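Local atomic coordinates of carboxypeptidase A (Helicoverpa armigera, PDB entry 1JQG), a protein that probably removes C-terminal amino acids from peptides and proteins as a zinc-dependent metallocarboxypeptidase, and is made as a proenzyme with an N-terminal activation segment. Residues A[109-114]-A[120-125]; A[113-118]-A[136-141]; A[240-245]-A[249-254]. One frame throughout, in Å; residues are numbered along the deposited sequence.

Contact 1 (A[109-114]-A[120-125])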
loop_
_atom_site.group_PDB
_atom_site.type_symbol
_atom_site.label_atom_id
_atom_site.label_comp_id
_atom_site.label_asym_id
_atom_site.label_seq_id
_atom_site.Cartn_x
_atom_site.Cartn_y
_atom_site.Cartn_z
ATOM N N SER A 109 -6.590 1.079 24.967
ATOM C CA SER A 109 -5.339 1.650 24.551
ATOM C C SER A 109 -4.900 2.840 25.405
ATOM O O SER A 109 -5.617 3.804 25.646
ATOM C CB SER A 109 -5.398 2.097 23.083
ATOM O OG SER A 109 -4.117 2.550 22.679
ATOM N N ASN A 110 -3.605 2.865 25.721
ATOM C CA ASN A 110 -2.989 3.973 26.434
ATOM C C ASN A 110 -2.329 4.939 25.475
ATOM O O ASN A 110 -1.401 5.660 25.774
ATOM C CB ASN A 110 -1.977 3.431 27.455
ATOM C CG ASN A 110 -2.620 2.701 28.619
ATOM O OD1 ASN A 110 -2.082 1.795 29.276
ATOM N ND2 ASN A 110 -3.846 3.084 28.938
ATOM N N SER A 111 -2.733 4.905 24.216
ATOM C CA SER A 111 -2.215 5.703 23.132
ATOM C C SER A 111 -2.428 7.167 23.434
ATOM O O SER A 111 -3.428 7.540 24.004
ATOM C CB SER A 111 -2.928 5.396 21.820
ATOM O OG SER A 111 -2.266 5.976 20.713
ATOM N N THR A 112 -1.472 8.002 23.075
ATOM C CA THR A 112 -1.551 9.435 23.362
ATOM C C THR A 112 -1.165 10.222 22.121
ATOM O O THR A 112 -0.652 9.754 21.104
ATOM C CB THR A 112 -0.694 9.831 24.581
ATOM O OG1 THR A 112 -0.860 11.206 24.871
ATOM C CG2 THR A 112 0.779 9.690 24.211
ATOM N N ARG A 113 -1.375 11.535 22.160
ATOM C CA ARG A 113 -1.048 12.423 21.049
ATOM C C ARG A 113 0.435 12.415 20.696
ATOM O O ARG A 113 0.818 12.440 19.521
ATOM C CB ARG A 113 -1.602 13.805 21.354
ATOM C CG ARG A 113 -1.427 14.841 20.250
ATOM C CD ARG A 113 -2.141 16.150 20.587
ATOM N NE ARG A 113 -1.994 17.137 19.521
ATOM C CZ ARG A 113 -2.996 17.870 19.034
ATOM N NH1 ARG A 113 -2.751 18.750 18.062
ATOM N NH2 ARG A 113 -4.271 17.819 19.405
ATOM N N SER A 114 1.338 12.412 21.675
ATOM C CA SER A 114 2.778 12.438 21.445
ATOM C C SER A 114 3.370 11.044 21.227
ATOM O O SER A 114 4.534 10.910 20.806
ATOM C CB SER A 114 3.555 13.121 22.585
ATOM O OG SER A 114 3.442 12.549 23.888
ATOM N N LYS A 120 -3.742 -0.273 18.375
ATOM C CA LYS A 120 -4.954 0.169 17.707
ATOM C C LYS A 120 -4.664 0.894 16.404
ATOM O O LYS A 120 -3.515 1.218 16.153
ATOM C CB LYS A 120 -5.792 1.066 18.628
ATOM C CG LYS A 120 -5.176 2.453 18.900
ATOM C CD LYS A 120 -6.196 3.312 19.623
ATOM C CE LYS A 120 -5.778 4.771 19.653
ATOM N NZ LYS A 120 -6.305 5.443 18.410
ATOM N N ILE A 121 -5.681 1.161 15.601
ATOM C CA ILE A 121 -5.539 1.835 14.322
ATOM C C ILE A 121 -5.759 3.327 14.618
ATOM O O ILE A 121 -6.711 3.719 15.298
ATOM C CB ILE A 121 -6.536 1.337 13.268
ATOM C CG1 ILE A 121 -6.334 -0.149 12.914
ATOM C CG2 ILE A 121 -6.520 2.076 11.949
ATOM C CD1 ILE A 121 -4.933 -0.475 12.457
ATOM N N HIS A 122 -4.885 4.159 14.066
ATOM C CA HIS A 122 -4.962 5.597 14.275
ATOM C C HIS A 122 -5.516 6.319 13.050
ATOM O O HIS A 122 -5.161 6.037 11.904
ATOM C CB HIS A 122 -3.538 6.141 14.591
ATOM C CG HIS A 122 -2.895 5.413 15.733
ATOM N ND1 HIS A 122 -3.204 5.648 17.070
ATOM C CD2 HIS A 122 -1.964 4.426 15.727
ATOM C CE1 HIS A 122 -2.474 4.831 17.826
ATOM N NE2 HIS A 122 -1.709 4.081 17.036
ATOM N N SER A 123 -6.345 7.318 13.272
ATOM C CA SER A 123 -6.966 8.083 12.206
ATOM C C SER A 123 -6.005 9.095 11.613
ATOM O O SER A 123 -4.879 9.310 12.101
ATOM C CB SER A 123 -8.216 8.809 12.729
ATOM O OG SER A 123 -7.844 9.768 13.697
ATOM N N TYR A 124 -6.456 9.760 10.532
ATOM C CA TYR A 124 -5.620 10.726 9.838
ATOM C C TYR A 124 -5.267 11.856 10.802
ATOM O O TYR A 124 -4.120 12.321 10.850
ATOM C CB TYR A 124 -6.358 11.260 8.589
ATOM C CG TYR A 124 -5.894 12.666 8.187
ATOM C CD1 TYR A 124 -4.655 12.874 7.586
ATOM C CD2 TYR A 124 -6.693 13.768 8.464
ATOM C CE1 TYR A 124 -4.218 14.142 7.270
ATOM C CE2 TYR A 124 -6.277 15.042 8.129
ATOM C CZ TYR A 124 -5.033 15.228 7.531
ATOM O OH TYR A 124 -4.605 16.492 7.220
ATOM N N GLU A 125 -6.256 12.327 11.546
ATOM C CA GLU A 125 -6.087 13.439 12.484
ATOM C C GLU A 125 -5.049 13.113 13.554
ATOM O O GLU A 125 -4.273 13.991 13.880
ATOM C CB GLU A 125 -7.423 13.796 13.140
ATOM C CG GLU A 125 -8.503 14.275 12.209
ATOM C CD GLU A 125 -9.153 13.204 11.346
ATOM O OE1 GLU A 125 -9.002 12.013 11.715
ATOM O OE2 GLU A 125 -9.795 13.569 10.325
#
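S109 and K120 bring their backbones together with the CA atoms 7.0 Å apart, S109 just past helix 92-108 and K120 in the loop leading into helix 124-137, and no hydrogen bond spans the two segments. The pairing is instead made by the aliphatic part of the lysine. Its CD lies 3.8 Å from S109 CB, and its CE comes 3.6 Å from S111 CB, so that the methylenes run along both serines before the chain bends at its last torsion (chi4 89°) and NZ forms a salt bridge with E126. The polar ends of the serines are placed differently. S109 OG accepts from S111 N at 3.1 Å, an ST turn, and is also hydrogen-bonded to D119. S111 OG, anti to its own backbone nitrogen (chi1 -169°), approaches the H122 ring at its edge, near the ring plane, 3.1 Å from CE1, and has a weak hydrogen bond with S117 N; the neighbouring NE2 is hydrogen-bonded to S117 O, which helps to set the ring's rotation. With an alanine in place of S109, the amide of S111 would probably lose this acceptor and D119 one hydrogen-bond partner, setting the turn free to shift off the lysine. The ST turn lies in a short link between helix 92-108 and helix 124-137, consistent with the stretch that joins activation segment to enzyme in procarboxypeptidases.

Contact 2 (A[113-118]-A[136-141])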
loop_
_atom_site.group_PDB
_atom_site.type_symbol
_atom_site.label_atom_id
_atom_site.label_comp_id
_atom_site.label_asym_id
_atom_site.label_seq_id
_atom_site.Cartn_x
_atom_site.Cartn_y
_atom_site.Cartn_z
ATOM N N ARG A 113 -1.375 11.535 22.160
ATOM C CA ARG A 113 -1.048 12.423 21.049
ATOM C C ARG A 113 0.435 12.415 20.696
ATOM O O ARG A 113 0.818 12.440 19.521
ATOM C CB ARG A 113 -1.602 13.805 21.354
ATOM C CG ARG A 113 -1.427 14.841 20.250
ATOM C CD ARG A 113 -2.141 16.150 20.587
ATOM N NE ARG A 113 -1.994 17.137 19.521
ATOM C CZ ARG A 113 -2.996 17.870 19.034
ATOM N NH1 ARG A 113 -2.751 18.750 18.062
ATOM N NH2 ARG A 113 -4.271 17.819 19.405
ATOM N N SER A 114 1.338 12.412 21.675
ATOM C CA SER A 114 2.778 12.438 21.445
ATOM C C SER A 114 3.370 11.044 21.227
ATOM O O SER A 114 4.534 10.910 20.806
ATOM C CB SER A 114 3.555 13.121 22.585
ATOM O OG SER A 114 3.442 12.549 23.888
ATOM N N ARG A 115 2.658 9.990 21.614
ATOM C CA ARG A 115 3.094 8.618 21.505
ATOM C C ARG A 115 1.987 7.682 21.039
ATOM O O ARG A 115 1.158 7.211 21.815
ATOM C CB ARG A 115 3.671 8.110 22.829
ATOM C CG ARG A 115 4.905 8.786 23.379
ATOM C CD ARG A 115 6.169 8.572 22.565
ATOM N NE ARG A 115 7.121 9.705 22.808
ATOM C CZ ARG A 115 8.135 9.518 23.639
ATOM N NH1 ARG A 115 8.280 8.322 24.247
ATOM N NH2 ARG A 115 9.002 10.493 23.862
ATOM N N LEU A 116 1.939 7.388 19.748
ATOM C CA LEU A 116 0.998 6.437 19.173
ATOM C C LEU A 116 1.431 5.007 19.453
ATOM O O LEU A 116 2.525 4.641 19.064
ATOM C CB LEU A 116 0.866 6.664 17.672
ATOM C CG LEU A 116 0.257 7.995 17.207
ATOM C CD1 LEU A 116 0.071 7.991 15.704
ATOM C CD2 LEU A 116 -1.094 8.368 17.819
ATOM N N SER A 117 0.592 4.231 20.131
ATOM C CA SER A 117 0.868 2.847 20.471
ATOM C C SER A 117 0.652 1.922 19.278
ATOM O O SER A 117 0.133 2.355 18.245
ATOM C CB SER A 117 -0.033 2.437 21.640
ATOM O OG SER A 117 0.378 3.067 22.852
ATOM N N PHE A 118 1.022 0.635 19.452
ATOM C CA PHE A 118 0.787 -0.342 18.399
ATOM C C PHE A 118 -0.296 -1.350 18.799
ATOM O O PHE A 118 -0.275 -2.516 18.411
ATOM C CB PHE A 118 2.069 -1.052 18.001
ATOM C CG PHE A 118 3.163 -0.117 17.588
ATOM C CD1 PHE A 118 4.125 0.340 18.454
ATOM C CD2 PHE A 118 3.171 0.314 16.256
ATOM C CE1 PHE A 118 5.103 1.220 18.013
ATOM C CE2 PHE A 118 4.145 1.188 15.811
ATOM C CZ PHE A 118 5.108 1.639 16.691
ATOM N N LYS A 136 8.446 18.865 17.839
ATOM C CA LYS A 136 8.673 19.639 19.060
ATOM C C LYS A 136 9.619 18.997 20.074
ATOM O O LYS A 136 10.397 19.673 20.710
ATOM C CB LYS A 136 7.328 19.811 19.784
ATOM C CG LYS A 136 6.335 20.658 19.002
ATOM C CD LYS A 136 5.063 20.884 19.817
ATOM C CE LYS A 136 3.891 21.289 18.896
ATOM N NZ LYS A 136 2.606 21.277 19.663
ATOM N N GLU A 137 9.544 17.675 20.225
ATOM C CA GLU A 137 10.358 16.956 21.204
ATOM C C GLU A 137 11.723 16.561 20.674
ATOM O O GLU A 137 12.695 16.434 21.429
ATOM C CB GLU A 137 9.640 15.682 21.673
ATOM C CG GLU A 137 10.184 15.046 22.937
ATOM C CD GLU A 137 9.382 13.846 23.411
ATOM O OE1 GLU A 137 8.229 13.751 22.928
ATOM O OE2 GLU A 137 9.826 13.004 24.225
ATOM N N PHE A 138 11.832 16.331 19.354
ATOM C CA PHE A 138 13.084 15.937 18.723
ATOM C C PHE A 138 13.467 16.817 17.534
ATOM O O PHE A 138 13.545 16.362 16.361
ATOM C CB PHE A 138 12.931 14.459 18.258
ATOM C CG PHE A 138 12.481 13.538 19.360
ATOM C CD1 PHE A 138 11.160 13.108 19.367
ATOM C CD2 PHE A 138 13.304 13.142 20.404
ATOM C CE1 PHE A 138 10.672 12.269 20.374
ATOM C CE2 PHE A 138 12.815 12.299 21.398
ATOM C CZ PHE A 138 11.499 11.861 21.419
ATOM N N PRO A 139 13.713 18.104 17.761
ATOM C CA PRO A 139 13.975 19.073 16.711
ATOM C C PRO A 139 15.295 18.905 15.994
ATOM O O PRO A 139 15.442 19.359 14.870
ATOM C CB PRO A 139 13.883 20.418 17.452
ATOM C CG PRO A 139 14.319 20.102 18.835
ATOM C CD PRO A 139 13.650 18.780 19.089
ATOM N N ASN A 140 16.275 18.273 16.640
ATOM C CA ASN A 140 17.565 18.042 15.986
ATOM C C ASN A 140 17.587 16.934 14.951
ATOM O O ASN A 140 18.548 16.840 14.170
ATOM C CB ASN A 140 18.639 17.790 17.061
ATOM C CG ASN A 140 19.101 19.092 17.689
ATOM O OD1 ASN A 140 18.440 19.761 18.496
ATOM N ND2 ASN A 140 20.325 19.440 17.305
ATOM N N VAL A 141 16.681 15.964 15.038
ATOM C CA VAL A 141 16.594 14.913 14.030
ATOM C C VAL A 141 15.314 14.877 13.215
ATOM O O VAL A 141 15.354 14.427 12.081
ATOM C CB VAL A 141 16.828 13.537 14.672
ATOM C CG1 VAL A 141 18.201 13.412 15.338
ATOM C CG2 VAL A 141 15.720 13.246 15.673
#
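E137 meets R115 from the last turn of helix 124-137, and its side chain can be followed outward from the backbone atom by atom. CB leaves the helix in the direction of the loop 113-118, and the chain continues extended, with CG anti to the backbone nitrogen (chi1 -164°). CG itself lies 3.7 Å above one face of the F138 ring, displaced toward the rim, so that the glutamate is propped on its neighbour in sequence before it reaches the arginine. CD is 3.4 Å from R115 NH2. Of the two carboxylate oxygens, OE2 makes the salt bridge, 2.7 Å from R115 NH2, whereas OE1 stands 3.5 Å from the same nitrogen and 4.2 Å from R115 NE. The grip is therefore single rather than a paired, side-on one. The two flat groups are nearly coplanar, 17° apart, yet the N-H points poorly at OE2 (118°) and the hydrogen bond is weak.

F138 is the first residue to leave helical geometry, and P139 follows it; the chain then turns into strand 142-149, an outermost strand of the mixed sheet in the alpha/beta fold of the M14 carboxypeptidases. The phenylalanine also takes part across the contact: its CZ is 3.8 Å from R115 NH2, which lies at the edge of the ring and near its plane, a position unlike that of a cation-pi pair. I200 of helix 187-200 touches both R115 and F138, so the arginine packs beside that helix. Nearby, E133 forms a salt bridge with K136 NZ and a long, weak ion pair with R113 NE; the like charges R113 NH1 and K136 NZ stay 6.1 Å apart.

Contact 3 (A[240-245]-A[249-254])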
loop_
_atom_site.group_PDB
_atom_site.type_symbol
_atom_site.label_atom_id
_atom_site.label_comp_id
_atom_site.label_asym_id
_atom_site.label_seq_id
_atom_site.Cartn_x
_atom_site.Cartn_y
_atom_site.Cartn_z
ATOM N N THR A 240 -13.632 14.696 -7.607
ATOM C CA THR A 240 -14.934 14.861 -8.302
ATOM C C THR A 240 -14.694 15.492 -9.661
ATOM O O THR A 240 -13.556 15.661 -10.115
ATOM C CB THR A 240 -15.892 15.725 -7.497
ATOM O OG1 THR A 240 -15.247 16.940 -7.106
ATOM C CG2 THR A 240 -16.336 15.070 -6.202
ATOM N N GLY A 241 -15.779 15.832 -10.380
ATOM C CA GLY A 241 -15.647 16.490 -11.678
ATOM C C GLY A 241 -15.257 15.522 -12.769
ATOM O O GLY A 241 -14.768 15.939 -13.827
ATOM N N TYR A 242 -15.454 14.216 -12.572
ATOM C CA TYR A 242 -15.107 13.223 -13.575
ATOM C C TYR A 242 -16.351 12.549 -14.161
ATOM O O TYR A 242 -16.191 11.921 -15.197
ATOM C CB TYR A 242 -14.266 12.090 -13.005
ATOM C CG TYR A 242 -12.794 12.374 -12.907
ATOM C CD1 TYR A 242 -12.158 12.729 -11.725
ATOM C CD2 TYR A 242 -12.030 12.282 -14.075
ATOM C CE1 TYR A 242 -10.788 12.974 -11.738
ATOM C CE2 TYR A 242 -10.670 12.505 -14.073
ATOM C CZ TYR A 242 -10.045 12.861 -12.895
ATOM O OH TYR A 242 -8.679 13.126 -12.836
ATOM N N MET A 243 -17.544 12.922 -13.710
ATOM C CA MET A 243 -18.792 12.383 -14.229
ATOM C C MET A 243 -19.943 13.282 -13.823
ATOM O O MET A 243 -19.996 13.900 -12.751
ATOM C CB MET A 243 -19.003 10.959 -13.732
ATOM C CG MET A 243 -20.285 10.310 -14.174
ATOM S SD MET A 243 -20.497 8.638 -13.555
ATOM C CE MET A 243 -19.614 7.846 -14.926
ATOM N N ALA A 244 -20.979 13.309 -14.645
ATOM C CA ALA A 244 -22.193 14.085 -14.418
ATOM C C ALA A 244 -22.900 13.751 -13.129
ATOM O O ALA A 244 -23.232 12.587 -12.859
ATOM C CB ALA A 244 -23.135 13.793 -15.593
ATOM N N GLY A 245 -23.019 14.734 -12.245
ATOM C CA GLY A 245 -23.653 14.503 -10.943
ATOM C C GLY A 245 -22.758 13.711 -10.003
ATOM O O GLY A 245 -23.129 13.330 -8.901
ATOM N N MET A 249 -16.785 8.543 -8.747
ATOM C CA MET A 249 -15.698 9.461 -8.464
ATOM C C MET A 249 -14.447 8.718 -7.992
ATOM O O MET A 249 -14.442 7.520 -7.772
ATOM C CB MET A 249 -16.100 10.484 -7.408
ATOM C CG MET A 249 -16.657 10.004 -6.096
ATOM S SD MET A 249 -17.622 11.208 -5.137
ATOM C CE MET A 249 -16.295 11.984 -4.219
ATOM N N GLY A 250 -13.333 9.468 -7.876
ATOM C CA GLY A 250 -12.061 8.981 -7.424
ATOM C C GLY A 250 -11.215 8.342 -8.510
ATOM O O GLY A 250 -11.671 7.567 -9.371
ATOM N N VAL A 251 -9.926 8.508 -8.343
ATOM C CA VAL A 251 -8.875 8.028 -9.205
ATOM C C VAL A 251 -7.959 7.085 -8.408
ATOM O O VAL A 251 -7.703 7.304 -7.229
ATOM C CB VAL A 251 -8.033 9.189 -9.743
ATOM C CG1 VAL A 251 -6.764 8.650 -10.391
ATOM C CG2 VAL A 251 -8.825 10.114 -10.660
ATOM N N ASP A 252 -7.561 5.980 -9.050
ATOM C CA ASP A 252 -6.596 5.066 -8.442
ATOM C C ASP A 252 -5.210 5.726 -8.523
ATOM O O ASP A 252 -4.601 5.816 -9.592
ATOM C CB ASP A 252 -6.582 3.747 -9.203
ATOM C CG ASP A 252 -5.724 2.676 -8.559
ATOM O OD1 ASP A 252 -5.860 1.518 -8.999
ATOM O OD2 ASP A 252 -4.937 3.006 -7.629
ATOM N N LEU A 253 -4.736 6.167 -7.350
ATOM C CA LEU A 253 -3.437 6.886 -7.325
ATOM C C LEU A 253 -2.245 6.062 -7.740
ATOM O O LEU A 253 -1.221 6.555 -8.193
ATOM C CB LEU A 253 -3.197 7.459 -5.934
ATOM C CG LEU A 253 -4.163 8.535 -5.449
ATOM C CD1 LEU A 253 -3.842 8.914 -4.003
ATOM C CD2 LEU A 253 -4.084 9.780 -6.362
ATOM N N ASN A 254 -2.353 4.735 -7.688
ATOM C CA ASN A 254 -1.266 3.849 -8.092
ATOM C C ASN A 254 -1.319 3.590 -9.580
ATOM O O ASN A 254 -0.693 2.668 -10.111
ATOM C CB ASN A 254 -1.270 2.558 -7.276
ATOM C CG ASN A 254 0.158 2.019 -7.082
ATOM O OD1 ASN A 254 1.128 2.771 -7.242
ATOM N ND2 ASN A 254 0.329 0.747 -6.755
#
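Y242 and V251 form one of two apolar touches between these loops, their side chains crossing at about a right angle. A single methyl does the work: V251 CG2 approaches the ring obliquely, 3.6 Å from Y242 CE1, and is 3.7 Å from Y242 OH, so it rests against the phenolic end. The other touch joins T240 and M249, whose CA atoms are 5.5 Å apart. Their side chains lie alongside each other and point the same way. A turn at chi3 (-87°) swings the methionine CE to 3.7 Å from T240 CG2.

No hydrogen bond links the two segments, and the positioning comes from the next shell. Y242 OH is hydrogen-bonded to E282, while R277 makes a cation-pi contact with the ring and F274 meets it edge-to-face. In the segment 249-254, the carbonyl oxygens of M249 and G250 both accept from K236 NZ, and N237 and A239 hold the backbone of V251 and G250. The disulfide C248–C270 ties the chain immediately before M249.

Farther along, D252 OD2 accepts from N254 N at 3.1 Å, an Asx turn, the donor lying above the carboxylate plane. The same oxygen is hydrogen-bonded to the zinc ligand H181, and R235 forms a salt bridge with OD1, making D252 a second-shell residue of the metal site. Both segments belong to the long loop between helix 221-228 and helix 283-294; just past the contact, N254 touches D304 and H306 of strand 299-307.

In the fold
From the N terminus, the chain passes through the activation segment and leaves helix 92-108, whereupon contact 1 closes a tight loop back onto the lead-in to helix 124-137. Contact 2 starts from an overlapping piece of the same linker but closes at the far end of that helix, so the two closures cross, with centres 12 Å apart. Together they fasten the linker to both ends of helix 124-137, and contact 2 does so beside helix 187-200. Contact 3 follows in series as a separate small loop between helix 221-228 and helix 283-294; its centre is 30 Å from that of contact 1, and the side chain of V251 there is about 13 Å from the zinc ion.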